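Long-range contact in protein 1d10 (Caenorhabditis elegans, PDB 1T9F), which is of unknown function but carries MIR repeats and probably belongs to the SDF2-like proteins with a beta-trefoil fold: residues Gln100-Phe105 and Arg158-Thr163. Residues are numbered along the deposited sequence; the frame is centred on the assembly and turned at random.
Sequences QEVSAF and REVVGT
Val102 and Val160 share one rotamer, with CG1 anti to the backbone N (chi1 170° and 173°). The two side chains cross obliquely and touch through their CG1 methyls, 4.0 Å from Val102 CG1 to Val160 CG1. The other branch, Val102 CG2, is anti to the carbonyl carbon and presses on the backbone, 3.3 Å from Val161 C. Gly162 has no side chain, and Gln100 CB lies close to its backbone, 3.4 Å from Gly162 O.

Two backbone hydrogen bonds join Gln100 and Gly162 as an antiparallel hydrogen-bonded pair. Gln100 N donates to a lone pair of Gly162 O, in the carbonyl plane, at 3.0 Å. Gly162 N returns a bond of 2.8 Å to Gln100 O, but sits above that carbonyl plane. Val161 CB also approaches this oxygen.

The strand directions differ by 125°, well short of antiparallel, and the strands part beyond this pair. There water 1 links them: it accepts from Val102 N at 2.9 Å and donates to Val160 O at 2.7 Å. The Gln100 chain is extended, with CG anti to the backbone N, and its NE2 hydrogen-bonds to Ser88 OG and Thr139 OG1.

The contact joins strands from two successive MIR sequence repeats, consistent with the hairpin cap of a beta-trefoil. Leu143 of strand 142-146 touches both valines. Leu86 of strand 85-89 packs on Val102, and Val40 of strand 38-43 on Val160.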
loop_
_atom_site.group_PDB
_atom_site.type_symbol
_atom_site.label_atom_id
_atom_site.label_comp_id
_atom_site.label_asym_id
_atom_site.label_seq_id
_atom_site.Cartn_x
_atom_site.Cartn_y
_atom_site.Cartn_z
ATOM N N GLN A 100 -9.284 8.988 -5.877
ATOM C CA GLN A 100 -8.335 8.507 -6.862
ATOM C C GLN A 100 -8.165 6.994 -6.747
ATOM O O GLN A 100 -8.195 6.435 -5.649
ATOM C CB GLN A 100 -7.013 9.228 -6.624
ATOM C CG GLN A 100 -5.902 8.953 -7.606
ATOM C CD GLN A 100 -4.710 9.846 -7.333
ATOM O OE1 GLN A 100 -4.765 11.057 -7.561
ATOM N NE2 GLN A 100 -3.633 9.262 -6.819
ATOM N N GLU A 101 -7.991 6.341 -7.892
ATOM C CA GLU A 101 -7.826 4.894 -7.957
ATOM C C GLU A 101 -6.453 4.447 -7.472
ATOM O O GLU A 101 -5.450 5.132 -7.679
ATOM C CB GLU A 101 -8.010 4.408 -9.400
ATOM C CG GLU A 101 -8.070 2.896 -9.573
ATOM C CD GLU A 101 -7.807 2.455 -11.013
ATOM O OE1 GLU A 101 -6.623 2.313 -11.393
ATOM O OE2 GLU A 101 -8.781 2.260 -11.771
ATOM N N VAL A 102 -6.422 3.290 -6.818
ATOM C CA VAL A 102 -5.178 2.705 -6.344
ATOM C C VAL A 102 -5.171 1.304 -6.942
ATOM O O VAL A 102 -6.121 0.553 -6.779
ATOM C CB VAL A 102 -5.124 2.644 -4.805
ATOM C CG1 VAL A 102 -3.930 1.809 -4.361
ATOM C CG2 VAL A 102 -4.995 4.057 -4.242
ATOM N N SER A 103 -4.102 0.954 -7.640
ATOM C CA SER A 103 -4.036 -0.348 -8.292
ATOM C C SER A 103 -2.723 -1.065 -8.045
ATOM O O SER A 103 -1.829 -0.536 -7.386
ATOM C CB SER A 103 -4.232 -0.155 -9.798
ATOM O OG SER A 103 -3.219 0.701 -10.318
ATOM N N ALA A 104 -2.629 -2.286 -8.564
ATOM C CA ALA A 104 -1.419 -3.096 -8.475
ATOM C C ALA A 104 -0.976 -3.117 -9.938
ATOM O O ALA A 104 -1.647 -3.706 -10.789
ATOM C CB ALA A 104 -1.745 -4.492 -7.993
ATOM N N PHE A 105 0.141 -2.460 -10.227
ATOM C CA PHE A 105 0.605 -2.344 -11.599
ATOM C C PHE A 105 1.969 -2.912 -11.972
ATOM O O PHE A 105 2.840 -3.127 -11.127
ATOM C CB PHE A 105 0.529 -0.857 -12.007
ATOM C CG PHE A 105 1.338 -0.509 -13.233
ATOM C CD1 PHE A 105 2.662 -0.082 -13.115
ATOM C CD2 PHE A 105 0.787 -0.637 -14.503
ATOM C CE1 PHE A 105 3.425 0.214 -14.249
ATOM C CE2 PHE A 105 1.538 -0.347 -15.642
ATOM C CZ PHE A 105 2.862 0.080 -15.514
ATOM N N ARG A 158 -12.729 -4.312 1.482
ATOM C CA ARG A 158 -12.796 -2.853 1.511
ATOM C C ARG A 158 -12.110 -2.155 0.341
ATOM O O ARG A 158 -11.054 -2.590 -0.126
ATOM C CB ARG A 158 -12.216 -2.322 2.826
ATOM C CG ARG A 158 -13.002 -2.714 4.076
ATOM C CD ARG A 158 -12.734 -4.149 4.487
ATOM N NE ARG A 158 -13.067 -4.397 5.889
ATOM C CZ ARG A 158 -14.288 -4.655 6.347
ATOM N NH1 ARG A 158 -15.318 -4.707 5.515
ATOM N NH2 ARG A 158 -14.480 -4.863 7.647
ATOM N N GLU A 159 -12.724 -1.068 -0.130
ATOM C CA GLU A 159 -12.161 -0.301 -1.235
ATOM C C GLU A 159 -10.976 0.517 -0.732
ATOM O O GLU A 159 -11.058 1.174 0.307
ATOM C CB GLU A 159 -13.211 0.648 -1.839
ATOM C CG GLU A 159 -12.648 1.575 -2.918
ATOM C CD GLU A 159 -13.629 2.663 -3.355
ATOM O OE1 GLU A 159 -14.371 3.181 -2.493
ATOM O OE2 GLU A 159 -13.644 3.008 -4.557
ATOM N N VAL A 160 -9.875 0.446 -1.471
ATOM C CA VAL A 160 -8.657 1.181 -1.160
ATOM C C VAL A 160 -8.535 2.275 -2.227
ATOM O O VAL A 160 -8.643 2.000 -3.431
ATOM C CB VAL A 160 -7.418 0.262 -1.232
ATOM C CG1 VAL A 160 -6.148 1.092 -1.073
ATOM C CG2 VAL A 160 -7.486 -0.809 -0.146
ATOM N N VAL A 161 -8.317 3.510 -1.797
ATOM C CA VAL A 161 -8.217 4.614 -2.743
ATOM C C VAL A 161 -7.206 5.669 -2.317
ATOM O O VAL A 161 -6.564 5.556 -1.272
ATOM C CB VAL A 161 -9.570 5.336 -2.918
ATOM C CG1 VAL A 161 -10.661 4.344 -3.297
ATOM C CG2 VAL A 161 -9.929 6.068 -1.636
ATOM N N GLY A 162 -7.093 6.706 -3.144
ATOM C CA GLY A 162 -6.179 7.796 -2.866
ATOM C C GLY A 162 -6.999 9.024 -2.519
ATOM O O GLY A 162 -7.783 9.502 -3.335
ATOM N N THR A 163 -6.834 9.523 -1.302
ATOM C CA THR A 163 -7.581 10.692 -0.874
ATOM C C THR A 163 -6.702 11.936 -0.869
ATOM O O THR A 163 -5.523 11.870 -0.520
ATOM C CB THR A 163 -8.159 10.477 0.534
ATOM O OG1 THR A 163 -7.097 10.197 1.452
ATOM C CG2 THR A 163 -9.136 9.305 0.528
HETATM O O HOH W 1 -8.959 1.993 -6.131
#